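Local coordinates for mandelate racemase/muconate lactonizing protein (Thermobispora bispora, PDB 3VC5), which probably catalyses the magnesium-dependent dehydration of D-glucarate to 5-dehydro-4-deoxy-D-glucarate, as a member of the mandelate racemase/muconate lactonizing enzyme family, at residues 24-29 against 57-62; 91-96 against 140-145; 190-195 against 225-230; 168-173 against 208-213. All blocks are in the same frame, centred on the assembly; numbering follows the deposited sequence.

Interaction 1: 24-29 against 57-62; sequences LIREVR and EVVTDE
Arg29 starts with CG anti to its carbonyl carbon (chi1 -57°) and runs straight from CG to NE, while Glu57 has CG anti to its backbone N (chi1 -175°); the two chains therefore travel side by side, and Arg29 NH1 reaches Glu57 OE1 at 2.9 Å. They belong to antiparallel strands 25-36 and 50-60 of the three-stranded sheet in the N-terminal capping domain of this enolase-superfamily fold. A classic beta bulge interrupts the pairing: Val59 O accepts from Arg26 N at 2.8 Å and from Glu27 N at 3.2 Å, both donors lying in its carbonyl plane, and the register slips by one residue between Ile25-Thr60 and Glu27-Val59. At the bulge, where Arg26 and Glu27 both face Val59, Arg26 has its CB directed toward the partner strand. Val59 lies against both guanidinium groups, its CG2 over the centre of one face of Arg29 and its CG1 over a face of Arg26, nearer the rim. Glu27 joins the charges into a network, since OE1 takes the NE of Arg29 at 3.1 Å from above the carboxylate plane and OE2 makes a longer salt bridge to Arg26 NH2. Glu57 has a second salt-bridge partner, Arg403, through OE2. Val58 is on the other face, its CG1 3.7 Å from Ile25 CG1, and helix 123-146 covers it with Ala137 and Ile141. Past the bulge, Asp61 N donates to Leu24 O at 2.9 Å, and a water donates to both Ile25 O (3.0 Å) and Asp61 OD1 (3.1 Å).

Interaction 2: 91-96 against 140-145; sequences DVYALH and DIQGKA
Gln142 lays its extended side chain along one face of the Tyr93 ring, and this is the dense part of the contact. Its CG stands 4.0 Å from the ring centroid, 23° off the normal, a CH-pi contact displaced toward the rim, and its CD comes to 3.5 Å from Tyr93 CD1. Amide and ring are stacked, with 24° between their planes. The straight run at chi2 (-178°) carries the amide out to Val92 O, to which NE2 donates at 2.9 Å, with the acceptor near the amide plane although the donor is tilted from the carbonyl plane. Beside this, Val92 CG2 meets Ile141 CG2 at 3.9 Å, the two side chains crossing at about a right angle. The contact thus fastens the turn before helix 95-106 onto helix 123-146 in the N-terminal capping domain; the turn, a type I beta turn from Asp91 to Ala94, also holds an Asx turn, in which Tyr93 N donates to Asp91 OD2 at 2.8 Å. The same OD2 forms a salt bridge with Arg148 of the second subunit, a residue that packs on Tyr93 as well. Toward Ala145, which is exposed, the fit slackens. Tyr93 OH approaches Ala145 CB only to 4.0 Å, and a water links the phenol (2.6 Å from OH) to Gln142 O. A second water donates to Tyr93 O and accepts a longer bond, 3.3 Å, from Gln142 NE2.

Interaction 3: 190-195 against 225-230; sequences DGIVAQ and QALRDA
Val193 and Leu227 bring helices 189-203 and 217-230 together, their alpha carbons 5.8 Å apart and the axes of the two short segments 9.3 Å apart at a crossing angle of -44°. The side chains that meet are all apolar. The first group pairs a branched residue with small ones: with CG1 anti to the backbone N (chi1 171°), Val193 spreads its two methyls along the neighbouring helix, CG2 reaching Ala226 CB at 3.7 Å and CG1 reaching Ala230 CB at 3.8 Å. These alanines are four residues apart, about one helical turn, and having no more than CB they let the valine come close to the backbone; CG2 also touches Ala226 O. The second group is leucine against isoleucine and valine. Leu227 CD1 lies 3.7 Å from Ile192 CG2, while its other branch, CD2, passes 4.0 Å from Val193 CA. In the fold these are successive outer helices of the barrel domain. Ile192 and Leu227 both extend inward onto the strands, the first against Leu168 of strand 161-169 and Leu210 of strand 208-211, the second against Leu168 and Ile208.

Interaction 4: 168-173 against 208-213; sequences LFYKWA and IKLKGG. With PO4 (phosphate ion), chain B.
Leu168 pairs through its N and its O with alternate residues of the neighbouring parallel strand, its N donating to Lys209 O at 2.8 Å and its O accepting from Lys211 N at 2.8 Å. On the face of Leu168 and Leu210 the packing is apolar: Leu168 CD1 abuts Ile208 CG2 at 3.5 Å, and Leu210 lies against both Leu168 and the Tyr170 ring. Helices 189-203 and 217-230 cover this face through Ile192 and Leu227. Phe169 and Lys211 project on the other face, side by side. Lys211 CB sits over the ring of Phe169, 4.0 Å from its centroid, and CG continues obliquely past the CD2-CE2 side of the ring. Bends at chi2 (64°) and chi3 (121°) carry the chain past the aromatic group, and NZ donates to O4 of the phosphate ion at 2.7 Å; another phosphate oxygen, O1, lies at the edge of the ring near its plane. One residue beyond Phe169, a water accepts from Tyr170 N at 2.7 Å and donates to Lys211 O at 2.8 Å. Lys211 NZ is further held by a salt bridge to Asp239 and hydrogen bonds to Asn241 and Tyr167, while Lys209 pairs with Glu264 and Asp365; Asp239 and Glu264 are magnesium ligands of this protein, though no magnesium is bound to this chain. Phosphate, probably from the crystallisation liquor, is also bound by Asn42, His47, His367 and Arg421. Lys209 and Lys211, with Leu210 between them, fit the Lys-x-Lys motif of the mandelate racemase group, on a strand of the beta/alpha barrel, with Lys211 the predicted proton acceptor.

From the N terminus, interaction 1 closes the excursion from strand 25-36 back along strand 50-60, and interaction 2 then closes the following helical part, 91-145. The two are in series yet touch, Val58 CG1 lying 3.5 Å from Ile141 CD1, so sheet and helix 123-146 are joined within the capping domain. About 39 to 48 Å away between centres, on the opposite side of the chain's centre, lies the barrel pair. Interaction 4 closes the beta-alpha-beta unit of strands 161-169 and 208-211 around helix 189-203, while interaction 3 links that helix to helix 217-230. Their segments alternate along the chain, so these two loops cross, and Ile192 packs against Tyr170 where they meet.

Interaction 1: 24-29 against 57-62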
# COMPACT_ATOMS: atom_id res chain seq x y z
N LEU A 24 -13.25 -13.48 17.32
CA LEU A 24 -12.32 -13.02 18.33
C LEU A 24 -11.29 -14.10 18.57
O LEU A 24 -11.59 -15.31 18.52
CB LEU A 24 -13.09 -12.71 19.62
CG LEU A 24 -14.16 -11.62 19.52
CD1 LEU A 24 -14.75 -11.32 20.90
CD2 LEU A 24 -13.59 -10.34 18.89
N ILE A 25 -10.06 -13.67 18.83
CA ILE A 25 -8.99 -14.57 19.20
C ILE A 25 -9.26 -15.10 20.62
O ILE A 25 -9.46 -14.33 21.54
CB ILE A 25 -7.64 -13.84 19.15
CG1 ILE A 25 -7.28 -13.47 17.71
CG2 ILE A 25 -6.53 -14.65 19.82
CD1 ILE A 25 -6.12 -12.45 17.64
N ARG A 26 -9.27 -16.43 20.76
CA ARG A 26 -9.43 -17.10 22.05
C ARG A 26 -8.07 -17.39 22.68
O ARG A 26 -7.86 -17.18 23.89
CB ARG A 26 -10.20 -18.42 21.90
CG ARG A 26 -10.53 -19.10 23.24
CD ARG A 26 -10.55 -20.63 23.14
NE ARG A 26 -11.31 -21.10 21.98
CZ ARG A 26 -11.05 -22.24 21.33
NH1 ARG A 26 -11.80 -22.59 20.29
NH2 ARG A 26 -10.04 -23.02 21.71
N GLU A 27 -7.13 -17.87 21.86
CA GLU A 27 -5.81 -18.23 22.39
C GLU A 27 -4.77 -18.16 21.27
O GLU A 27 -5.11 -18.24 20.08
CB GLU A 27 -5.80 -19.60 23.09
CG GLU A 27 -5.70 -20.77 22.16
CD GLU A 27 -5.71 -22.13 22.87
OE1 GLU A 27 -4.64 -22.63 23.29
OE2 GLU A 27 -6.80 -22.71 22.99
N VAL A 28 -3.51 -17.99 21.66
CA VAL A 28 -2.42 -17.90 20.68
C VAL A 28 -1.31 -18.80 21.22
O VAL A 28 -0.80 -18.57 22.33
CB VAL A 28 -1.92 -16.46 20.48
CG1 VAL A 28 -0.81 -16.44 19.41
CG2 VAL A 28 -3.08 -15.55 20.06
N ARG A 29 -1.01 -19.86 20.48
CA ARG A 29 -0.02 -20.83 20.91
C ARG A 29 1.30 -20.47 20.27
O ARG A 29 1.35 -20.22 19.07
CB ARG A 29 -0.46 -22.22 20.43
CG ARG A 29 -1.85 -22.59 20.94
CD ARG A 29 -2.42 -23.81 20.17
NE ARG A 29 -3.75 -24.16 20.69
CZ ARG A 29 -4.64 -24.92 20.05
NH1 ARG A 29 -4.38 -25.37 18.82
NH2 ARG A 29 -5.81 -25.18 20.63
N GLU A 57 0.26 -20.23 16.42
CA GLU A 57 -1.04 -20.69 15.99
C GLU A 57 -2.12 -19.90 16.71
O GLU A 57 -2.20 -19.95 17.95
CB GLU A 57 -1.22 -22.21 16.26
CG GLU A 57 -2.56 -22.73 15.71
CD GLU A 57 -2.75 -24.23 15.88
OE1 GLU A 57 -2.25 -24.80 16.89
OE2 GLU A 57 -3.42 -24.84 15.00
N VAL A 58 -2.92 -19.16 15.94
CA VAL A 58 -3.98 -18.33 16.49
C VAL A 58 -5.26 -19.14 16.40
O VAL A 58 -5.53 -19.74 15.36
CB VAL A 58 -4.13 -16.98 15.69
CG1 VAL A 58 -5.39 -16.22 16.16
CG2 VAL A 58 -2.87 -16.12 15.86
N VAL A 59 -6.04 -19.15 17.48
CA VAL A 59 -7.29 -19.91 17.53
C VAL A 59 -8.42 -18.96 17.90
O VAL A 59 -8.34 -18.26 18.92
CB VAL A 59 -7.24 -21.04 18.57
CG1 VAL A 59 -8.45 -21.96 18.41
CG2 VAL A 59 -5.92 -21.85 18.45
N THR A 60 -9.46 -18.92 17.08
CA THR A 60 -10.64 -18.11 17.37
C THR A 60 -11.59 -18.78 18.35
O THR A 60 -11.48 -19.99 18.65
CB THR A 60 -11.43 -17.77 16.09
OG1 THR A 60 -12.09 -18.94 15.60
CG2 THR A 60 -10.49 -17.22 14.99
N ASP A 61 -12.54 -17.98 18.83
CA ASP A 61 -13.54 -18.47 19.78
C ASP A 61 -14.29 -19.67 19.21
O ASP A 61 -14.72 -20.56 19.95
CB ASP A 61 -14.53 -17.37 20.12
CG ASP A 61 -14.02 -16.44 21.22
OD1 ASP A 61 -13.12 -16.84 22.00
OD2 ASP A 61 -14.55 -15.31 21.33
N GLU A 62 -14.47 -19.71 17.90
CA GLU A 62 -15.18 -20.81 17.27
C GLU A 62 -14.25 -21.93 16.77
O GLU A 62 -14.71 -22.88 16.12
CB GLU A 62 -16.07 -20.28 16.16
CG GLU A 62 -16.86 -19.05 16.58
CD GLU A 62 -18.33 -19.16 16.24
OE1 GLU A 62 -19.12 -19.51 17.14
OE2 GLU A 62 -18.69 -18.90 15.08
O HOH W 1 -11.93 -14.27 23.17

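Interaction 2: 91-96 against 140-145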
# COMPACT_ATOMS: atom_id res chain seq x y z
N ASP A 91 -10.24 -9.02 17.51
CA ASP A 91 -10.81 -9.62 16.33
C ASP A 91 -9.74 -9.84 15.24
O ASP A 91 -8.87 -9.00 15.08
CB ASP A 91 -11.88 -8.66 15.83
CG ASP A 91 -12.68 -9.21 14.73
OD1 ASP A 91 -13.79 -9.69 15.00
OD2 ASP A 91 -12.19 -9.17 13.60
N VAL A 92 -9.80 -10.95 14.50
CA VAL A 92 -8.77 -11.26 13.48
C VAL A 92 -8.79 -10.34 12.24
O VAL A 92 -7.84 -10.37 11.44
CB VAL A 92 -8.83 -12.74 13.00
CG1 VAL A 92 -8.59 -13.73 14.15
CG2 VAL A 92 -10.15 -13.04 12.25
N TYR A 93 -9.85 -9.55 12.06
CA TYR A 93 -9.86 -8.54 10.99
C TYR A 93 -9.25 -7.25 11.49
O TYR A 93 -8.93 -6.35 10.69
CB TYR A 93 -11.30 -8.24 10.49
CG TYR A 93 -11.91 -9.42 9.78
CD1 TYR A 93 -11.79 -9.56 8.40
CD2 TYR A 93 -12.60 -10.40 10.49
CE1 TYR A 93 -12.36 -10.67 7.73
CE2 TYR A 93 -13.15 -11.50 9.84
CZ TYR A 93 -13.03 -11.63 8.47
OH TYR A 93 -13.59 -12.73 7.84
N ALA A 94 -9.09 -7.13 12.81
CA ALA A 94 -8.64 -5.84 13.39
C ALA A 94 -7.12 -5.73 13.40
O ALA A 94 -6.50 -5.61 14.47
CB ALA A 94 -9.19 -5.67 14.79
N LEU A 95 -6.53 -5.73 12.20
CA LEU A 95 -5.08 -5.77 12.07
C LEU A 95 -4.44 -4.49 12.59
O LEU A 95 -3.36 -4.57 13.17
CB LEU A 95 -4.65 -6.01 10.63
CG LEU A 95 -5.00 -7.38 10.08
CD1 LEU A 95 -4.52 -7.51 8.60
CD2 LEU A 95 -4.43 -8.48 10.95
N HIS A 96 -5.07 -3.34 12.38
CA HIS A 96 -4.51 -2.09 12.92
C HIS A 96 -4.47 -2.14 14.45
O HIS A 96 -3.49 -1.73 15.07
CB HIS A 96 -5.29 -0.85 12.44
CG HIS A 96 -5.25 -0.63 10.96
ND1 HIS A 96 -4.08 -0.59 10.23
CD2 HIS A 96 -6.25 -0.42 10.07
CE1 HIS A 96 -4.36 -0.38 8.96
NE2 HIS A 96 -5.67 -0.28 8.83
N ASP A 140 -4.57 -16.13 7.45
CA ASP A 140 -4.90 -17.57 7.25
C ASP A 140 -6.36 -17.79 7.69
O ASP A 140 -7.17 -18.36 6.96
CB ASP A 140 -3.89 -18.42 8.05
CG ASP A 140 -3.93 -19.91 7.75
OD1 ASP A 140 -4.51 -20.34 6.72
OD2 ASP A 140 -3.32 -20.64 8.58
N ILE A 141 -6.70 -17.28 8.87
CA ILE A 141 -8.07 -17.41 9.41
C ILE A 141 -9.11 -16.67 8.56
O ILE A 141 -10.19 -17.21 8.28
CB ILE A 141 -8.12 -16.92 10.86
CG1 ILE A 141 -7.35 -17.89 11.79
CG2 ILE A 141 -9.58 -16.82 11.34
CD1 ILE A 141 -6.94 -17.27 13.15
N GLN A 142 -8.81 -15.43 8.15
CA GLN A 142 -9.74 -14.72 7.26
C GLN A 142 -10.00 -15.50 5.97
O GLN A 142 -11.13 -15.56 5.49
CB GLN A 142 -9.21 -13.33 6.92
CG GLN A 142 -9.13 -12.37 8.07
CD GLN A 142 -8.65 -11.00 7.60
OE1 GLN A 142 -8.84 -10.62 6.42
NE2 GLN A 142 -7.99 -10.27 8.50
N GLY A 143 -8.94 -16.04 5.37
CA GLY A 143 -9.10 -16.88 4.18
C GLY A 143 -9.97 -18.10 4.47
O GLY A 143 -10.86 -18.45 3.67
N LYS A 144 -9.72 -18.78 5.58
CA LYS A 144 -10.56 -19.94 5.93
C LYS A 144 -12.03 -19.54 6.11
O LYS A 144 -12.95 -20.27 5.69
CB LYS A 144 -10.05 -20.64 7.19
CG LYS A 144 -8.70 -21.30 6.98
CD LYS A 144 -8.26 -22.05 8.24
CE LYS A 144 -6.84 -22.63 8.10
NZ LYS A 144 -6.47 -23.38 9.30
N ALA A 145 -12.25 -18.39 6.74
CA ALA A 145 -13.63 -17.96 6.98
C ALA A 145 -14.33 -17.69 5.64
O ALA A 145 -15.52 -17.94 5.50
CB ALA A 145 -13.69 -16.71 7.89
O HOH W 2 -12.97 -13.51 5.40
O HOH W 3 -8.32 -7.05 8.06

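Interaction 3: 190-195 against 225-230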
# COMPACT_ATOMS: atom_id res chain seq x y z
N ASP A 190 34.02 -25.28 -9.50
CA ASP A 190 33.53 -26.62 -9.81
C ASP A 190 32.49 -27.10 -8.79
O ASP A 190 31.45 -27.66 -9.16
CB ASP A 190 34.69 -27.62 -9.83
CG ASP A 190 35.52 -27.53 -11.10
OD1 ASP A 190 35.17 -26.80 -12.05
OD2 ASP A 190 36.56 -28.22 -11.15
N GLY A 191 32.81 -26.91 -7.52
CA GLY A 191 31.92 -27.34 -6.45
C GLY A 191 30.59 -26.60 -6.46
O GLY A 191 29.55 -27.19 -6.23
N ILE A 192 30.62 -25.30 -6.74
CA ILE A 192 29.41 -24.49 -6.85
C ILE A 192 28.57 -24.89 -8.07
O ILE A 192 27.34 -25.02 -7.98
CB ILE A 192 29.77 -22.97 -6.87
CG1 ILE A 192 30.26 -22.52 -5.48
CG2 ILE A 192 28.63 -22.10 -7.43
CD1 ILE A 192 29.18 -22.50 -4.39
N VAL A 193 29.23 -25.11 -9.20
CA VAL A 193 28.50 -25.59 -10.36
C VAL A 193 27.87 -26.96 -10.05
O VAL A 193 26.73 -27.20 -10.45
CB VAL A 193 29.40 -25.66 -11.63
CG1 VAL A 193 28.68 -26.38 -12.77
CG2 VAL A 193 29.78 -24.26 -12.08
N ALA A 194 28.58 -27.84 -9.36
CA ALA A 194 28.00 -29.16 -9.06
C ALA A 194 26.77 -29.01 -8.16
O ALA A 194 25.76 -29.71 -8.35
CB ALA A 194 29.02 -30.08 -8.42
N GLN A 195 26.87 -28.11 -7.18
CA GLN A 195 25.76 -27.84 -6.27
C GLN A 195 24.54 -27.31 -7.05
O GLN A 195 23.40 -27.72 -6.80
CB GLN A 195 26.19 -26.84 -5.20
CG GLN A 195 25.16 -26.60 -4.08
CD GLN A 195 25.65 -25.49 -3.18
OE1 GLN A 195 26.60 -25.67 -2.40
NE2 GLN A 195 25.06 -24.33 -3.32
N GLN A 225 31.10 -16.81 -13.27
CA GLN A 225 31.35 -17.08 -14.67
C GLN A 225 31.16 -18.55 -15.03
O GLN A 225 30.67 -18.88 -16.12
CB GLN A 225 32.76 -16.62 -15.03
CG GLN A 225 32.84 -15.15 -15.32
CD GLN A 225 32.24 -14.81 -16.68
OE1 GLN A 225 32.09 -13.64 -17.03
NE2 GLN A 225 31.88 -15.85 -17.44
N ALA A 226 31.57 -19.43 -14.13
CA ALA A 226 31.39 -20.86 -14.35
C ALA A 226 29.92 -21.23 -14.38
O ALA A 226 29.52 -22.15 -15.12
CB ALA A 226 32.11 -21.65 -13.25
N LEU A 227 29.11 -20.55 -13.55
CA LEU A 227 27.68 -20.78 -13.55
C LEU A 227 27.06 -20.30 -14.86
O LEU A 227 26.20 -20.99 -15.44
CB LEU A 227 27.00 -20.10 -12.34
CG LEU A 227 27.33 -20.70 -10.96
CD1 LEU A 227 26.95 -19.76 -9.82
CD2 LEU A 227 26.63 -22.07 -10.81
N ARG A 228 27.50 -19.16 -15.35
CA ARG A 228 27.03 -18.65 -16.63
C ARG A 228 27.33 -19.60 -17.78
O ARG A 228 26.53 -19.75 -18.65
CB ARG A 228 27.65 -17.30 -16.92
CG ARG A 228 27.33 -16.74 -18.25
CD ARG A 228 25.90 -16.89 -18.60
NE ARG A 228 25.09 -15.81 -18.06
CZ ARG A 228 24.00 -15.99 -17.33
NH1 ARG A 228 23.58 -17.21 -17.02
NH2 ARG A 228 23.34 -14.95 -16.90
N ASP A 229 28.48 -20.21 -17.75
CA ASP A 229 28.85 -21.12 -18.84
C ASP A 229 28.09 -22.43 -18.74
O ASP A 229 27.73 -23.01 -19.76
CB ASP A 229 30.34 -21.42 -18.81
CG ASP A 229 31.19 -20.19 -19.07
OD1 ASP A 229 30.68 -19.21 -19.67
OD2 ASP A 229 32.36 -20.23 -18.67
N ALA A 230 27.84 -22.89 -17.51
CA ALA A 230 27.16 -24.16 -17.30
C ALA A 230 25.65 -24.04 -17.49
O ALA A 230 24.99 -25.00 -17.89
CB ALA A 230 27.47 -24.70 -15.92

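Interaction 4: 168-173 against 208-213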
# COMPACT_ATOMS: atom_id res chain seq x y z
N LEU A 168 22.54 -20.80 -3.82
CA LEU A 168 23.80 -21.51 -3.68
C LEU A 168 24.68 -20.87 -2.60
O LEU A 168 24.74 -19.62 -2.44
CB LEU A 168 24.56 -21.53 -5.00
CG LEU A 168 23.80 -21.92 -6.28
CD1 LEU A 168 24.74 -21.94 -7.51
CD2 LEU A 168 23.12 -23.31 -6.11
N PHE A 169 25.41 -21.74 -1.91
CA PHE A 169 26.34 -21.34 -0.88
C PHE A 169 27.62 -22.12 -1.02
O PHE A 169 27.59 -23.32 -1.28
CB PHE A 169 25.82 -21.71 0.51
CG PHE A 169 24.66 -20.86 0.99
CD1 PHE A 169 23.36 -21.10 0.57
CD2 PHE A 169 24.89 -19.83 1.91
CE1 PHE A 169 22.28 -20.32 1.05
CE2 PHE A 169 23.81 -19.02 2.39
CZ PHE A 169 22.52 -19.26 1.95
N TYR A 170 28.74 -21.46 -0.75
CA TYR A 170 29.93 -22.20 -0.39
C TYR A 170 29.64 -22.90 0.93
O TYR A 170 28.95 -22.36 1.80
CB TYR A 170 31.13 -21.27 -0.25
CG TYR A 170 31.52 -20.58 -1.53
CD1 TYR A 170 32.27 -21.25 -2.51
CD2 TYR A 170 31.21 -19.24 -1.73
CE1 TYR A 170 32.65 -20.60 -3.67
CE2 TYR A 170 31.61 -18.58 -2.89
CZ TYR A 170 32.33 -19.27 -3.86
OH TYR A 170 32.73 -18.63 -5.01
N LYS A 171 30.08 -24.15 1.07
CA LYS A 171 29.84 -24.88 2.30
C LYS A 171 30.86 -25.97 2.55
O LYS A 171 31.46 -26.50 1.61
CB LYS A 171 28.44 -25.50 2.28
CG LYS A 171 28.26 -26.57 1.17
CD LYS A 171 26.83 -27.14 1.12
CE LYS A 171 26.48 -27.96 2.39
NZ LYS A 171 27.35 -29.21 2.56
N TRP A 172 31.09 -26.27 3.83
CA TRP A 172 31.90 -27.42 4.19
C TRP A 172 31.11 -28.69 3.88
O TRP A 172 29.90 -28.61 3.63
CB TRP A 172 32.28 -27.38 5.66
CG TRP A 172 33.03 -26.15 6.04
CD1 TRP A 172 33.89 -25.43 5.24
CD2 TRP A 172 33.05 -25.52 7.33
NE1 TRP A 172 34.41 -24.36 5.96
CE2 TRP A 172 33.92 -24.41 7.24
CE3 TRP A 172 32.41 -25.79 8.54
CZ2 TRP A 172 34.15 -23.56 8.33
CZ3 TRP A 172 32.66 -24.95 9.62
CH2 TRP A 172 33.52 -23.85 9.50
N ALA A 173 31.77 -29.85 3.91
CA ALA A 173 31.09 -31.11 3.62
C ALA A 173 30.09 -31.43 4.74
O ALA A 173 29.09 -32.12 4.51
CB ALA A 173 32.11 -32.22 3.50
N ILE A 208 19.50 -18.29 -10.50
CA ILE A 208 20.56 -18.74 -9.59
C ILE A 208 21.12 -17.57 -8.80
O ILE A 208 21.39 -16.52 -9.38
CB ILE A 208 21.71 -19.39 -10.39
CG1 ILE A 208 21.22 -20.66 -11.11
CG2 ILE A 208 22.86 -19.73 -9.47
CD1 ILE A 208 22.27 -21.19 -12.11
N LYS A 209 21.31 -17.78 -7.49
CA LYS A 209 21.95 -16.81 -6.62
C LYS A 209 23.14 -17.47 -5.96
O LYS A 209 23.07 -18.62 -5.54
CB LYS A 209 20.96 -16.38 -5.54
CG LYS A 209 21.52 -15.42 -4.53
CD LYS A 209 20.46 -15.06 -3.52
CE LYS A 209 21.00 -13.88 -2.71
NZ LYS A 209 20.10 -13.41 -1.69
N LEU A 210 24.26 -16.75 -5.88
CA LEU A 210 25.40 -17.23 -5.12
C LEU A 210 25.61 -16.36 -3.93
O LEU A 210 25.81 -15.13 -4.07
CB LEU A 210 26.67 -17.22 -5.99
CG LEU A 210 27.98 -17.65 -5.31
CD1 LEU A 210 27.90 -19.05 -4.67
CD2 LEU A 210 29.18 -17.57 -6.27
N LYS A 211 25.63 -16.98 -2.74
CA LYS A 211 26.02 -16.29 -1.51
C LYS A 211 27.53 -16.09 -1.53
O LYS A 211 28.28 -17.06 -1.55
CB LYS A 211 25.66 -17.16 -0.29
CG LYS A 211 25.86 -16.46 1.04
CD LYS A 211 24.90 -15.26 1.14
CE LYS A 211 23.97 -15.35 2.28
NZ LYS A 211 23.08 -14.12 2.25
N GLY A 212 27.97 -14.83 -1.47
CA GLY A 212 29.41 -14.52 -1.47
C GLY A 212 29.90 -13.90 -0.16
O GLY A 212 29.29 -14.10 0.92
N GLY A 213 31.00 -13.14 -0.24
CA GLY A 213 31.64 -12.54 0.94
C GLY A 213 32.39 -13.58 1.75
O GLY A 213 32.68 -13.39 2.94
P PO4 B . 21.74 -16.12 5.38
O1 PO4 B . 23.16 -16.49 5.53
O2 PO4 B . 20.99 -17.44 5.32
O3 PO4 B . 21.25 -15.35 6.53
O4 PO4 B . 21.59 -15.36 4.17
O HOH W 4 28.56 -18.98 0.42